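Local coordinates for protein acetylxylan esterase A (Aspergillus awamori, PDB 5X6S) that removes acetyl side groups from the xylan backbone as a secreted serine esterase, helping to break down plant cell-wall polysaccharide, at residues M194-G199 and K215-V220; T238-T243 and H259-H264. All blocks are in the same frame, centred on the assembly; numbering follows the deposited sequence.

Interaction 1. Residues M194-G199 and K215-V220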
loop_
_atom_site.group_PDB
_atom_site.type_symbol
_atom_site.label_atom_id
_atom_site.label_comp_id
_atom_site.label_asym_id
_atom_site.label_seq_id
_atom_site.Cartn_x
_atom_site.Cartn_y
_atom_site.Cartn_z
ATOM N N MET A 194 4.815 13.870 1.079
ATOM C CA MET A 194 5.322 14.696 0.019
ATOM C C MET A 194 6.397 15.682 0.487
ATOM O O MET A 194 6.206 16.388 1.468
ATOM C CB MET A 194 4.205 15.484 -0.646
ATOM C CG MET A 194 3.037 14.684 -1.176
ATOM S SD MET A 194 3.563 13.412 -2.394
ATOM C CE MET A 194 4.116 14.450 -3.694
ATOM N N GLN A 195 7.494 15.755 -0.261
ATOM C CA GLN A 195 8.555 16.739 -0.052
ATOM C C GLN A 195 8.776 17.461 -1.344
ATOM O O GLN A 195 9.120 16.838 -2.379
ATOM C CB GLN A 195 9.842 16.035 0.382
ATOM C CG GLN A 195 11.009 16.945 0.622
ATOM C CD GLN A 195 12.249 16.149 1.025
ATOM O OE1 GLN A 195 12.781 15.342 0.228
ATOM N NE2 GLN A 195 12.690 16.327 2.265
ATOM N N ILE A 196 8.578 18.784 -1.316
ATOM C CA ILE A 196 8.537 19.635 -2.511
ATOM C C ILE A 196 9.679 20.667 -2.492
ATOM O O ILE A 196 9.687 21.564 -1.634
ATOM C CB ILE A 196 7.177 20.385 -2.600
ATOM C CG1 ILE A 196 6.010 19.434 -2.344
ATOM C CG2 ILE A 196 7.056 21.227 -3.888
ATOM C CD1 ILE A 196 5.870 18.253 -3.317
ATOM N N TYR A 197 10.624 20.564 -3.434
ATOM C CA TYR A 197 11.685 21.547 -3.611
ATOM C C TYR A 197 11.368 22.473 -4.779
ATOM O O TYR A 197 10.834 22.050 -5.797
ATOM C CB TYR A 197 13.015 20.880 -3.963
ATOM C CG TYR A 197 13.724 20.097 -2.876
ATOM C CD1 TYR A 197 13.408 18.749 -2.596
ATOM C CD2 TYR A 197 14.771 20.678 -2.164
ATOM C CE1 TYR A 197 14.127 18.027 -1.625
ATOM C CE2 TYR A 197 15.506 19.945 -1.214
ATOM C CZ TYR A 197 15.188 18.634 -0.944
ATOM O OH TYR A 197 15.942 17.955 -0.004
ATOM N N HIS A 198 11.789 23.727 -4.692
ATOM C CA HIS A 198 11.663 24.652 -5.814
ATOM C C HIS A 198 12.660 25.794 -5.592
ATOM O O HIS A 198 12.966 26.128 -4.455
ATOM C CB HIS A 198 10.242 25.207 -5.949
ATOM C CG HIS A 198 9.803 25.443 -7.363
ATOM N ND1 HIS A 198 8.921 24.608 -8.006
ATOM C CD2 HIS A 198 10.172 26.371 -8.285
ATOM C CE1 HIS A 198 8.769 24.988 -9.258
ATOM N NE2 HIS A 198 9.500 26.077 -9.447
ATOM N N GLY A 199 13.126 26.388 -6.681
ATOM C CA GLY A 199 14.050 27.534 -6.592
ATOM C C GLY A 199 13.342 28.866 -6.823
ATOM O O GLY A 199 12.441 28.952 -7.668
ATOM N N LYS A 215 -0.000 24.077 -1.413
ATOM C CA LYS A 215 -1.464 24.220 -1.245
ATOM C C LYS A 215 -2.157 22.900 -1.531
ATOM O O LYS A 215 -2.929 22.395 -0.685
ATOM C CB LYS A 215 -2.007 25.271 -2.201
ATOM C CG LYS A 215 -1.754 26.739 -1.807
ATOM C CD LYS A 215 -2.130 27.616 -2.966
ATOM C CE LYS A 215 -2.136 29.085 -2.650
ATOM N NZ LYS A 215 -2.542 29.821 -3.893
ATOM N N GLN A 216 -1.883 22.338 -2.708
ATOM C CA GLN A 216 -2.507 21.059 -3.125
ATOM C C GLN A 216 -2.386 19.990 -2.057
ATOM O O GLN A 216 -3.409 19.448 -1.582
ATOM C CB GLN A 216 -1.905 20.574 -4.416
ATOM C CG GLN A 216 -2.459 19.228 -4.864
ATOM C CD GLN A 216 -2.133 18.963 -6.330
ATOM O OE1 GLN A 216 -0.979 18.790 -6.687
ATOM N NE2 GLN A 216 -3.145 18.988 -7.180
ATOM N N TRP A 217 -1.156 19.715 -1.606
ATOM C CA TRP A 217 -0.966 18.657 -0.631
ATOM C C TRP A 217 -1.477 18.971 0.752
ATOM O O TRP A 217 -1.972 18.076 1.432
ATOM C CB TRP A 217 0.478 18.118 -0.619
ATOM C CG TRP A 217 0.867 17.572 -1.975
ATOM C CD1 TRP A 217 1.841 18.042 -2.795
ATOM C CD2 TRP A 217 0.215 16.518 -2.695
ATOM N NE1 TRP A 217 1.868 17.320 -3.976
ATOM C CE2 TRP A 217 0.889 16.371 -3.930
ATOM C CE3 TRP A 217 -0.867 15.671 -2.413
ATOM C CZ2 TRP A 217 0.519 15.414 -4.884
ATOM C CZ3 TRP A 217 -1.239 14.711 -3.370
ATOM C CH2 TRP A 217 -0.560 14.589 -4.569
ATOM N N ALA A 218 -1.380 20.235 1.156
ATOM C CA ALA A 218 -2.031 20.715 2.378
ATOM C C ALA A 218 -3.536 20.374 2.316
ATOM O O ALA A 218 -4.054 19.791 3.229
ATOM C CB ALA A 218 -1.822 22.220 2.546
ATOM N N GLY A 219 -4.197 20.723 1.227
ATOM C CA GLY A 219 -5.649 20.450 1.085
ATOM C C GLY A 219 -5.888 18.948 1.161
ATOM O O GLY A 219 -6.782 18.474 1.901
ATOM N N VAL A 220 -5.054 18.175 0.438
ATOM C CA VAL A 220 -5.232 16.717 0.382
ATOM C C VAL A 220 -5.117 16.114 1.786
ATOM O O VAL A 220 -5.903 15.219 2.201
ATOM C CB VAL A 220 -4.235 16.092 -0.631
ATOM C CG1 VAL A 220 -4.118 14.592 -0.483
ATOM C CG2 VAL A 220 -4.662 16.435 -2.045
#

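Interaction 2. Residues T238-T243 and H259-H264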
loop_
_atom_site.group_PDB
_atom_site.type_symbol
_atom_site.label_atom_id
_atom_site.label_comp_id
_atom_site.label_asym_id
_atom_site.label_seq_id
_atom_site.Cartn_x
_atom_site.Cartn_y
_atom_site.Cartn_z
ATOM N N THR A 238 22.482 26.537 3.365
ATOM C CA THR A 238 22.367 27.991 3.304
ATOM C C THR A 238 21.423 28.405 2.203
ATOM O O THR A 238 21.523 27.926 1.066
ATOM C CB THR A 238 23.767 28.647 3.104
ATOM O OG1 THR A 238 24.594 28.237 4.190
ATOM C CG2 THR A 238 23.692 30.170 3.027
ATOM N N ASN A 239 20.474 29.282 2.564
ATOM C CA ASN A 239 19.539 29.883 1.650
ATOM C C ASN A 239 18.423 28.950 1.164
ATOM O O ASN A 239 17.617 29.337 0.326
ATOM C CB ASN A 239 20.236 30.546 0.483
ATOM C CG ASN A 239 20.936 31.844 0.901
ATOM O OD1 ASN A 239 20.527 32.513 1.859
ATOM N ND2 ASN A 239 21.993 32.182 0.199
ATOM N N TYR A 240 18.403 27.737 1.714
ATOM C CA TYR A 240 17.246 26.881 1.569
ATOM C C TYR A 240 16.415 27.021 2.858
ATOM O O TYR A 240 16.961 27.041 3.949
ATOM C CB TYR A 240 17.696 25.441 1.432
ATOM C CG TYR A 240 18.208 25.025 0.083
ATOM C CD1 TYR A 240 19.231 25.708 -0.547
ATOM C CD2 TYR A 240 17.701 23.884 -0.549
ATOM C CE1 TYR A 240 19.713 25.300 -1.778
ATOM C CE2 TYR A 240 18.171 23.475 -1.797
ATOM C CZ TYR A 240 19.190 24.151 -2.395
ATOM O OH TYR A 240 19.664 23.724 -3.634
ATOM N N GLU A 241 15.096 27.046 2.742
ATOM C CA GLU A 241 14.268 27.067 3.951
ATOM C C GLU A 241 13.224 25.971 3.916
ATOM O O GLU A 241 12.496 25.868 2.947
ATOM C CB GLU A 241 13.544 28.426 4.061
ATOM C CG GLU A 241 12.669 28.596 5.318
ATOM C CD GLU A 241 11.751 29.821 5.185
ATOM O OE1 GLU A 241 10.887 29.833 4.236
ATOM O OE2 GLU A 241 11.909 30.794 5.965
ATOM N N THR A 242 13.156 25.186 4.987
ATOM C CA THR A 242 12.216 24.066 5.086
ATOM C C THR A 242 10.985 24.459 5.913
ATOM O O THR A 242 11.112 24.901 7.034
ATOM C CB THR A 242 12.896 22.818 5.690
ATOM O OG1 THR A 242 13.996 22.417 4.849
ATOM C CG2 THR A 242 11.949 21.658 5.761
ATOM N N THR A 243 9.799 24.288 5.331
ATOM C CA THR A 243 8.536 24.428 6.041
ATOM C C THR A 243 7.885 23.036 6.153
ATOM O O THR A 243 7.616 22.407 5.133
ATOM C CB THR A 243 7.608 25.373 5.275
ATOM O OG1 THR A 243 8.224 26.665 5.129
ATOM C CG2 THR A 243 6.268 25.517 6.014
ATOM N N HIS A 259 16.061 26.676 -12.290
ATOM C CA HIS A 259 15.569 25.397 -12.783
ATOM C C HIS A 259 16.726 24.483 -13.098
ATOM O O HIS A 259 17.509 24.807 -13.979
ATOM C CB HIS A 259 14.734 25.617 -14.051
ATOM C CG HIS A 259 13.802 24.486 -14.354
ATOM N ND1 HIS A 259 12.686 24.209 -13.592
ATOM C CD2 HIS A 259 13.840 23.542 -15.324
ATOM C CE1 HIS A 259 12.070 23.146 -14.088
ATOM N NE2 HIS A 259 12.741 22.734 -15.146
ATOM N N THR A 260 16.892 23.358 -12.400
ATOM C CA THR A 260 16.089 22.892 -11.263
ATOM C C THR A 260 16.914 23.012 -9.972
ATOM O O THR A 260 18.108 23.338 -9.994
ATOM C CB THR A 260 15.764 21.372 -11.427
ATOM O OG1 THR A 260 16.988 20.656 -11.591
ATOM C CG2 THR A 260 14.899 21.106 -12.630
ATOM N N VAL A 261 16.276 22.742 -8.849
ATOM C CA VAL A 261 16.965 22.555 -7.599
ATOM C C VAL A 261 17.752 21.241 -7.745
ATOM O O VAL A 261 17.162 20.197 -8.071
ATOM C CB VAL A 261 15.997 22.430 -6.401
ATOM C CG1 VAL A 261 16.757 22.080 -5.121
ATOM C CG2 VAL A 261 15.156 23.712 -6.196
ATOM N N PRO A 262 19.070 21.291 -7.526
ATOM C CA PRO A 262 19.879 20.050 -7.678
ATOM C C PRO A 262 19.402 18.991 -6.697
ATOM O O PRO A 262 19.002 19.324 -5.604
ATOM C CB PRO A 262 21.309 20.467 -7.272
ATOM C CG PRO A 262 21.254 21.935 -6.923
ATOM C CD PRO A 262 19.868 22.476 -7.145
ATOM N N ILE A 263 19.496 17.719 -7.077
ATOM C CA ILE A 263 19.074 16.638 -6.230
ATOM C C ILE A 263 19.942 16.578 -4.977
ATOM O O ILE A 263 21.172 16.649 -5.046
ATOM C CB ILE A 263 19.245 15.286 -6.977
ATOM C CG1 ILE A 263 18.338 15.200 -8.188
ATOM C CG2 ILE A 263 18.990 14.119 -6.029
ATOM C CD1 ILE A 263 18.684 14.046 -9.115
ATOM N N HIS A 264 19.314 16.448 -3.812
ATOM C CA HIS A 264 20.014 16.273 -2.582
ATOM C C HIS A 264 19.815 14.800 -2.210
ATOM O O HIS A 264 18.937 14.456 -1.413
ATOM C CB HIS A 264 19.477 17.197 -1.480
ATOM C CG HIS A 264 19.803 18.645 -1.686
ATOM N ND1 HIS A 264 19.514 19.324 -2.850
ATOM C CD2 HIS A 264 20.435 19.532 -0.881
ATOM C CE1 HIS A 264 19.943 20.572 -2.751
ATOM N NE2 HIS A 264 20.498 20.721 -1.560
#

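Interaction 1. Residues M194-G199 and K215-V220
Met-194, on the strand, packs over one face of the Trp-217 indole, which reaches out from the helix. The main interaction is CH-pi. Met-194 CG sits 3.7 Å from the centroid of the five-membered ring of Trp-217, only 9° off the ring normal. Met-194 SD stands over the six-membered ring of Trp-217, 4.5 Å from its centroid and 18° off the normal, a Met-aromatic contact. Bends at chi2 and chi3 (-67° at chi3) bring Met-194 CE round to Trp-217 NE1, at 3.7 Å, and to CE2 beside it.

The second apolar contact is smaller. Ile-196 CD1 approaches Trp-217 CD1 at 4.1 Å, and the two side chains cross at about a right angle. Toward the rim of the opposite face of the indole lies Gln-216 OE1, which is hydrogen-bonded to Ala-147 N.

The one polar atom of the ring has its partner outside these segments. Trp-217 NE1 is hydrogen-bonded to Asn-126 OD1 of helix 120-131, which helps to fix the rotation of the indole. Ala-129 of that helix also touches Trp-217. The arrangement is a buried helix-on-sheet contact, with helix 208-221 packed on strand 193-199 of the central sheet of an alpha/beta-hydrolase fold.

Interaction 2. Residues T238-T243 and H259-H264
The backbones of Tyr-240 and Val-261 stay well apart, with their CA atoms 10.1 Å from each other, so the Tyr-240 side chain spans the gap from the start of strand 240-246 to the loop 259-264. With CG anti to the carbonyl carbon (chi1 -79°), the ring is carried across to the loop, and its hydroxyl ends among Val-261, Pro-262 and His-264.

The closest approach is Tyr-240 OH to His-264 CE1, 3.3 Å, with the hydroxyl at the edge of the imidazole. The two rings meet obliquely, with planes at 55° and centroids 5.1 Å apart. The CE1-NE2 side of His-264 meets the CE2-CZ side of Tyr-240, with Tyr-240 CE2 3.5 Å from His-264 CE1. Val-261 CG1 lies 3.9 Å from Tyr-240 CE2. Pro-262 CD comes within 3.7 Å of Tyr-240 OH.

His-264 sits at the N-cap position of helix 265-272. His-264 ND1 donates to Pro-262 O, two residues earlier, at 2.8 Å, a bent bond with an N-H...O angle of 136°. His-264 NE2 is hydrogen-bonded to Gln-237 OE1. Together these bonds fix the rotation of the ring that Tyr-240 meets. Two acceptors facing the imidazole would favour its doubly protonated form, unless the Gln-237 amide is flipped.

In the fold
The two contacts come in series along the chain, interaction 1 first, and their centres are about 14 Å apart. They share one mixed sheet. Strand 193-199 lies next to strand 249-254, which pairs in turn with strand 240-246. Interaction 1 joins the sheet to helix 208-221. Interaction 2 joins strand 240-246 of the same sheet to the loop before helix 265-272. They meet where Val-261 CG2 packs against His-198 C, 3.3 Å away, and Tyr-197 touches both Val-261 and His-264. The loop also carries His-259, hydrogen-bonded to Ser-119 and Asp-202, consistent with a Ser-His-Asp triad. Interaction 2 thus lies near the probable active site, and interaction 1 away from it.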